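Long-range contacts in NDP-rhamnosyltransferase (Saccharopolyspora spinosa, PDB 3TSA), which is a glycosyltransferase-type protein of the GT-B fold, built of two Rossmann-like domains that face each other across a cleft: residues Leu5-Pro10 with Val122-Gly127; Asp101-Tyr106 with Arg128-Leu133. All blocks are in the same frame, centred on the assembly; numbering follows the deposited sequence.

Contact 1 of 2, residues Leu5-Pro10 with Val122-Gly127; sequences LVVPLP and VCALIG
Ala124 packs against the chain where strand 3-7 runs out: its methyl CB lies 3.5 Å from the carbonyl O of Val7 and 3.9 Å from the backbone N of Leu9. The side chain of Val7 reaches the other segment through one branch. With CG1 anti to the backbone N (chi1 -177°), that methyl rests 3.7 Å from CG2 of Ile126, the two side chains crossing at about a right angle, and also lies 3.8 Å from the amide N of Gly127. Gly127 brings its bare backbone close to this methyl. Leu9 works at the far end, laying its forked tip alongside Cys123, with CD1 3.7 Å from CB of Cys123, while CD2 skirts the carbonyl of the same residue. No hydrogen bond joins the two segments directly. Asp121 links them instead, at the end of strand 117-121: one carboxylate oxygen takes the N-H of Leu9 and the other that of Cys123. Ala124 is the centre of an inverse gamma turn, and its O receives the N-H of Gly127, with N to O 2.9 Å, on the way into the helix. Behind these residues, Val7 and Leu5 pair with the neighbouring strand 117-121. All touching residues are buried. Adjacent parallel strands whose following loops meet at their C-terminal ends, here with the loop after strand 117-121 running into helix 125-133, are typical of a Rossmann-like GT-B domain.

Contact 2 of 2, residues Asp101-Tyr106 with Arg128-Leu133; sequences DQLPEY and RVLGGL
Leu103 points its forked end into helix 125-133, and its two methyls straddle one branch of Val129. CG anti to the backbone N (chi1 -162°) carries the tip nearer to the partner helix than its CB bond alone would. CD2 meets CD2 of Leu133 at 3.6 Å, tip to tip, the two side chains crossing obliquely. The same CD2 is 4.0 Å from CG1 of Val129, which comes across at about a right angle, and CD1 of Leu103 stands 4.1 Å from that CG1. One turn on, Tyr106 touches mainly through the root of its side chain: CB lies 3.8 Å from CD2 of Leu130 and 4.0 Å from its CD1. Leu130, also with CG anti to its backbone N (chi1 -169°), thus sets both methyls against this CB, while the phenol of Tyr106 leads away. Leu130 crosses the tyrosine at about a right angle, and its CD1 also comes within 4.4 Å of CD1 of Leu103. The axes of segments 101-106 and 128-133 come within 10.7 Å of each other, inclined at 52°, a wide separation that the side chains bridge. Val129 also touches Leu160 of helix 151-166. Neither hydrogen bond nor salt bridge spans the interface; it consists mainly of branched aliphatic groups and the root of a tyrosine, so its cohesion rests on dispersion and the exclusion of water.

The centres of contacts 1 and 2 lie about 10 Å apart in the N-terminal Rossmann-like domain, and both use helix 125-133: contact 1 takes its first turn, contact 2 the rest. Along the chain the segments alternate, 5-10, 101-106, 122-127, 128-133, so the contacts cross. Ile126 joins them, with CD1 3.6 Å from CD1 of Leu103, and Val7 CG1 lies 3.9 Å from CE1 of Tyr106. Strand 3-7, helix 82-113 and helix 125-133 thereby share one continuous apolar core on a single side of the chain's centre. Helix 125-133 thus meets the end of the sheet at its start and helix 82-113 farther along, while helix 151-166 also touches it.

Contact 1 of 2, residues Leu5-Pro10 with Val122-Gly127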
loop_
_atom_site.group_PDB
_atom_site.type_symbol
_atom_site.label_atom_id
_atom_site.label_comp_id
_atom_site.label_asym_id
_atom_site.label_seq_id
_atom_site.Cartn_x
_atom_site.Cartn_y
_atom_site.Cartn_z
ATOM N N LEU A 5 5.995 -15.063 -1.971
ATOM C CA LEU A 5 7.162 -14.519 -1.222
ATOM C C LEU A 5 7.952 -13.660 -2.187
ATOM O O LEU A 5 8.378 -14.213 -3.251
ATOM C CB LEU A 5 8.065 -15.639 -0.668
ATOM C CG LEU A 5 9.261 -15.236 0.215
ATOM C CD1 LEU A 5 8.814 -14.438 1.449
ATOM C CD2 LEU A 5 10.035 -16.498 0.690
ATOM N N VAL A 6 8.179 -12.419 -1.810
ATOM C CA VAL A 6 8.842 -11.483 -2.656
ATOM C C VAL A 6 10.290 -11.346 -2.170
ATOM O O VAL A 6 10.545 -11.169 -0.944
ATOM C CB VAL A 6 8.128 -10.156 -2.585
ATOM C CG1 VAL A 6 8.848 -9.083 -3.457
ATOM C CG2 VAL A 6 6.668 -10.367 -2.940
ATOM N N VAL A 7 11.232 -11.500 -3.100
ATOM C CA VAL A 7 12.644 -11.555 -2.762
ATOM C C VAL A 7 13.335 -10.450 -3.552
ATOM O O VAL A 7 13.689 -10.649 -4.714
ATOM C CB VAL A 7 13.212 -12.894 -3.182
ATOM C CG1 VAL A 7 14.649 -13.043 -2.785
ATOM C CG2 VAL A 7 12.360 -14.030 -2.575
ATOM N N PRO A 8 13.432 -9.230 -2.961
ATOM C CA PRO A 8 14.054 -8.158 -3.666
ATOM C C PRO A 8 15.517 -8.046 -3.277
ATOM O O PRO A 8 15.946 -8.647 -2.271
ATOM C CB PRO A 8 13.260 -6.960 -3.184
ATOM C CG PRO A 8 12.878 -7.345 -1.749
ATOM C CD PRO A 8 12.649 -8.780 -1.781
ATOM N N LEU A 9 16.289 -7.315 -4.079
ATOM C CA LEU A 9 17.609 -6.878 -3.661
ATOM C C LEU A 9 17.424 -5.814 -2.599
ATOM O O LEU A 9 16.384 -5.127 -2.593
ATOM C CB LEU A 9 18.308 -6.180 -4.813
ATOM C CG LEU A 9 19.291 -6.868 -5.742
ATOM C CD1 LEU A 9 19.894 -5.697 -6.538
ATOM C CD2 LEU A 9 20.283 -7.720 -5.025
ATOM N N PRO A 10 18.414 -5.652 -1.692
ATOM C CA PRO A 10 18.176 -4.649 -0.669
ATOM C C PRO A 10 18.350 -3.236 -1.186
ATOM O O PRO A 10 19.069 -2.474 -0.582
ATOM C CB PRO A 10 19.240 -4.938 0.383
ATOM C CG PRO A 10 20.349 -5.616 -0.384
ATOM C CD PRO A 10 19.739 -6.294 -1.569
ATOM N N VAL A 122 15.431 -9.538 -10.521
ATOM C CA VAL A 122 16.388 -10.188 -11.449
ATOM C C VAL A 122 17.750 -10.356 -10.877
ATOM O O VAL A 122 18.386 -11.395 -11.131
ATOM C CB VAL A 122 16.503 -9.437 -12.815
ATOM C CG1 VAL A 122 17.742 -9.836 -13.494
ATOM C CG2 VAL A 122 15.355 -9.917 -13.697
ATOM N N CYS A 123 18.230 -9.385 -10.100
ATOM C CA CYS A 123 19.547 -9.523 -9.458
ATOM C C CYS A 123 19.578 -10.242 -8.103
ATOM O O CYS A 123 20.671 -10.569 -7.619
ATOM C CB CYS A 123 20.106 -8.177 -9.210
ATOM S SG CYS A 123 20.555 -7.336 -10.792
ATOM N N ALA A 124 18.412 -10.555 -7.518
ATOM C CA ALA A 124 18.431 -11.198 -6.210
ATOM C C ALA A 124 18.608 -12.707 -6.381
ATOM O O ALA A 124 17.653 -13.488 -6.337
ATOM C CB ALA A 124 17.158 -10.841 -5.425
ATOM N N LEU A 125 19.864 -13.120 -6.633
ATOM C CA LEU A 125 20.170 -14.483 -6.914
ATOM C C LEU A 125 19.721 -15.460 -5.864
ATOM O O LEU A 125 19.414 -16.585 -6.229
ATOM C CB LEU A 125 21.680 -14.657 -7.157
ATOM C CG LEU A 125 22.248 -13.796 -8.306
ATOM C CD1 LEU A 125 23.784 -13.916 -8.315
ATOM C CD2 LEU A 125 21.581 -14.298 -9.553
ATOM N N ILE A 126 19.689 -15.051 -4.594
ATOM C CA ILE A 126 19.122 -15.943 -3.566
ATOM C C ILE A 126 17.750 -16.492 -3.951
ATOM O O ILE A 126 17.441 -17.669 -3.679
ATOM C CB ILE A 126 19.046 -15.239 -2.198
ATOM C CG1 ILE A 126 18.410 -16.187 -1.133
ATOM C CG2 ILE A 126 18.182 -13.995 -2.273
ATOM C CD1 ILE A 126 19.159 -17.457 -0.920
ATOM N N GLY A 127 16.863 -15.654 -4.525
ATOM C CA GLY A 127 15.546 -16.191 -4.899
ATOM C C GLY A 127 15.543 -17.337 -5.909
ATOM O O GLY A 127 14.742 -18.270 -5.856
#

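Contact 2 of 2, residues Asp101-Tyr106 with Arg128-Leu133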
loop_
_atom_site.group_PDB
_atom_site.type_symbol
_atom_site.label_atom_id
_atom_site.label_comp_id
_atom_site.label_asym_id
_atom_site.label_seq_id
_atom_site.Cartn_x
_atom_site.Cartn_y
_atom_site.Cartn_z
ATOM N N ASP A 101 25.376 -16.687 2.243
ATOM C CA ASP A 101 25.254 -16.241 3.645
ATOM C C ASP A 101 23.861 -16.328 4.187
ATOM O O ASP A 101 23.687 -16.691 5.363
ATOM C CB ASP A 101 25.768 -14.794 3.816
ATOM C CG ASP A 101 27.295 -14.663 3.628
ATOM O OD1 ASP A 101 28.046 -15.668 3.510
ATOM O OD2 ASP A 101 27.727 -13.503 3.530
ATOM N N GLN A 102 22.855 -15.997 3.359
ATOM C CA GLN A 102 21.463 -15.847 3.812
ATOM C C GLN A 102 20.593 -17.031 3.566
ATOM O O GLN A 102 19.416 -17.059 3.948
ATOM C CB GLN A 102 20.807 -14.715 3.036
ATOM C CG GLN A 102 21.412 -13.365 3.309
ATOM C CD GLN A 102 20.847 -12.350 2.369
ATOM O OE1 GLN A 102 20.370 -12.693 1.265
ATOM N NE2 GLN A 102 20.891 -11.096 2.781
ATOM N N LEU A 103 21.126 -18.014 2.876
ATOM C CA LEU A 103 20.305 -19.204 2.553
ATOM C C LEU A 103 19.534 -19.864 3.747
ATOM O O LEU A 103 18.350 -20.270 3.628
ATOM C CB LEU A 103 21.218 -20.210 1.841
ATOM C CG LEU A 103 20.434 -21.258 1.090
ATOM C CD1 LEU A 103 19.142 -20.815 0.320
ATOM C CD2 LEU A 103 21.301 -22.206 0.183
ATOM N N PRO A 104 20.217 -20.055 4.881
ATOM C CA PRO A 104 19.565 -20.707 6.012
ATOM C C PRO A 104 18.333 -19.915 6.467
ATOM O O PRO A 104 17.310 -20.542 6.791
ATOM C CB PRO A 104 20.672 -20.740 7.119
ATOM C CG PRO A 104 21.942 -20.689 6.404
ATOM C CD PRO A 104 21.665 -19.845 5.107
ATOM N N GLU A 105 18.440 -18.571 6.491
ATOM C CA GLU A 105 17.254 -17.770 6.903
ATOM C C GLU A 105 16.132 -17.930 5.908
ATOM O O GLU A 105 14.946 -18.017 6.332
ATOM C CB GLU A 105 17.590 -16.318 7.020
ATOM C CG GLU A 105 18.294 -15.981 8.274
ATOM C CD GLU A 105 18.866 -14.622 8.111
ATOM O OE1 GLU A 105 19.947 -14.512 7.452
ATOM O OE2 GLU A 105 18.188 -13.660 8.579
ATOM N N TYR A 106 16.453 -17.942 4.598
ATOM C CA TYR A 106 15.377 -18.049 3.569
ATOM C C TYR A 106 14.759 -19.398 3.588
ATOM O O TYR A 106 13.556 -19.555 3.364
ATOM C CB TYR A 106 15.860 -17.660 2.131
ATOM C CG TYR A 106 16.009 -16.123 1.899
ATOM C CD1 TYR A 106 15.014 -15.362 1.198
ATOM C CD2 TYR A 106 17.113 -15.434 2.392
ATOM C CE1 TYR A 106 15.212 -13.929 0.977
ATOM C CE2 TYR A 106 17.295 -14.062 2.188
ATOM C CZ TYR A 106 16.332 -13.321 1.497
ATOM O OH TYR A 106 16.544 -11.958 1.354
ATOM N N ARG A 128 16.474 -17.273 -6.841
ATOM C CA ARG A 128 16.663 -18.337 -7.796
ATOM C C ARG A 128 17.225 -19.641 -7.131
ATOM O O ARG A 128 16.761 -20.754 -7.468
ATOM C CB ARG A 128 17.559 -17.895 -8.935
ATOM C CG ARG A 128 16.894 -16.779 -9.762
ATOM C CD ARG A 128 17.818 -16.285 -10.862
ATOM N NE ARG A 128 17.919 -17.334 -11.866
ATOM C CZ ARG A 128 18.720 -17.272 -12.934
ATOM N NH1 ARG A 128 19.469 -16.190 -13.141
ATOM N NH2 ARG A 128 18.747 -18.301 -13.815
ATOM N N VAL A 129 18.220 -19.486 -6.255
ATOM C CA VAL A 129 18.743 -20.610 -5.454
ATOM C C VAL A 129 17.574 -21.207 -4.670
ATOM O O VAL A 129 17.351 -22.420 -4.706
ATOM C CB VAL A 129 19.927 -20.193 -4.577
ATOM C CG1 VAL A 129 20.335 -21.357 -3.605
ATOM C CG2 VAL A 129 21.149 -19.777 -5.496
ATOM N N LEU A 130 16.829 -20.359 -3.949
ATOM C CA LEU A 130 15.731 -20.841 -3.114
ATOM C C LEU A 130 14.704 -21.609 -3.960
ATOM O O LEU A 130 14.270 -22.695 -3.598
ATOM C CB LEU A 130 15.060 -19.664 -2.406
ATOM C CG LEU A 130 14.063 -19.943 -1.283
ATOM C CD1 LEU A 130 14.809 -20.683 -0.225
ATOM C CD2 LEU A 130 13.465 -18.595 -0.728
ATOM N N GLY A 131 14.334 -21.057 -5.104
ATOM C CA GLY A 131 13.440 -21.736 -5.999
ATOM C C GLY A 131 13.887 -23.127 -6.467
ATOM O O GLY A 131 13.065 -24.021 -6.552
ATOM N N GLY A 132 15.159 -23.260 -6.827
ATOM C CA GLY A 132 15.694 -24.594 -7.191
ATOM C C GLY A 132 15.665 -25.577 -6.017
ATOM O O GLY A 132 15.154 -26.680 -6.108
ATOM N N LEU A 133 16.216 -25.151 -4.906
ATOM C CA LEU A 133 16.317 -26.005 -3.728
ATOM C C LEU A 133 14.976 -26.428 -3.183
ATOM O O LEU A 133 14.831 -27.541 -2.655
ATOM C CB LEU A 133 17.150 -25.278 -2.680
ATOM C CG LEU A 133 18.652 -25.535 -2.692
ATOM C CD1 LEU A 133 19.245 -25.232 -4.075
ATOM C CD2 LEU A 133 19.364 -24.641 -1.582
#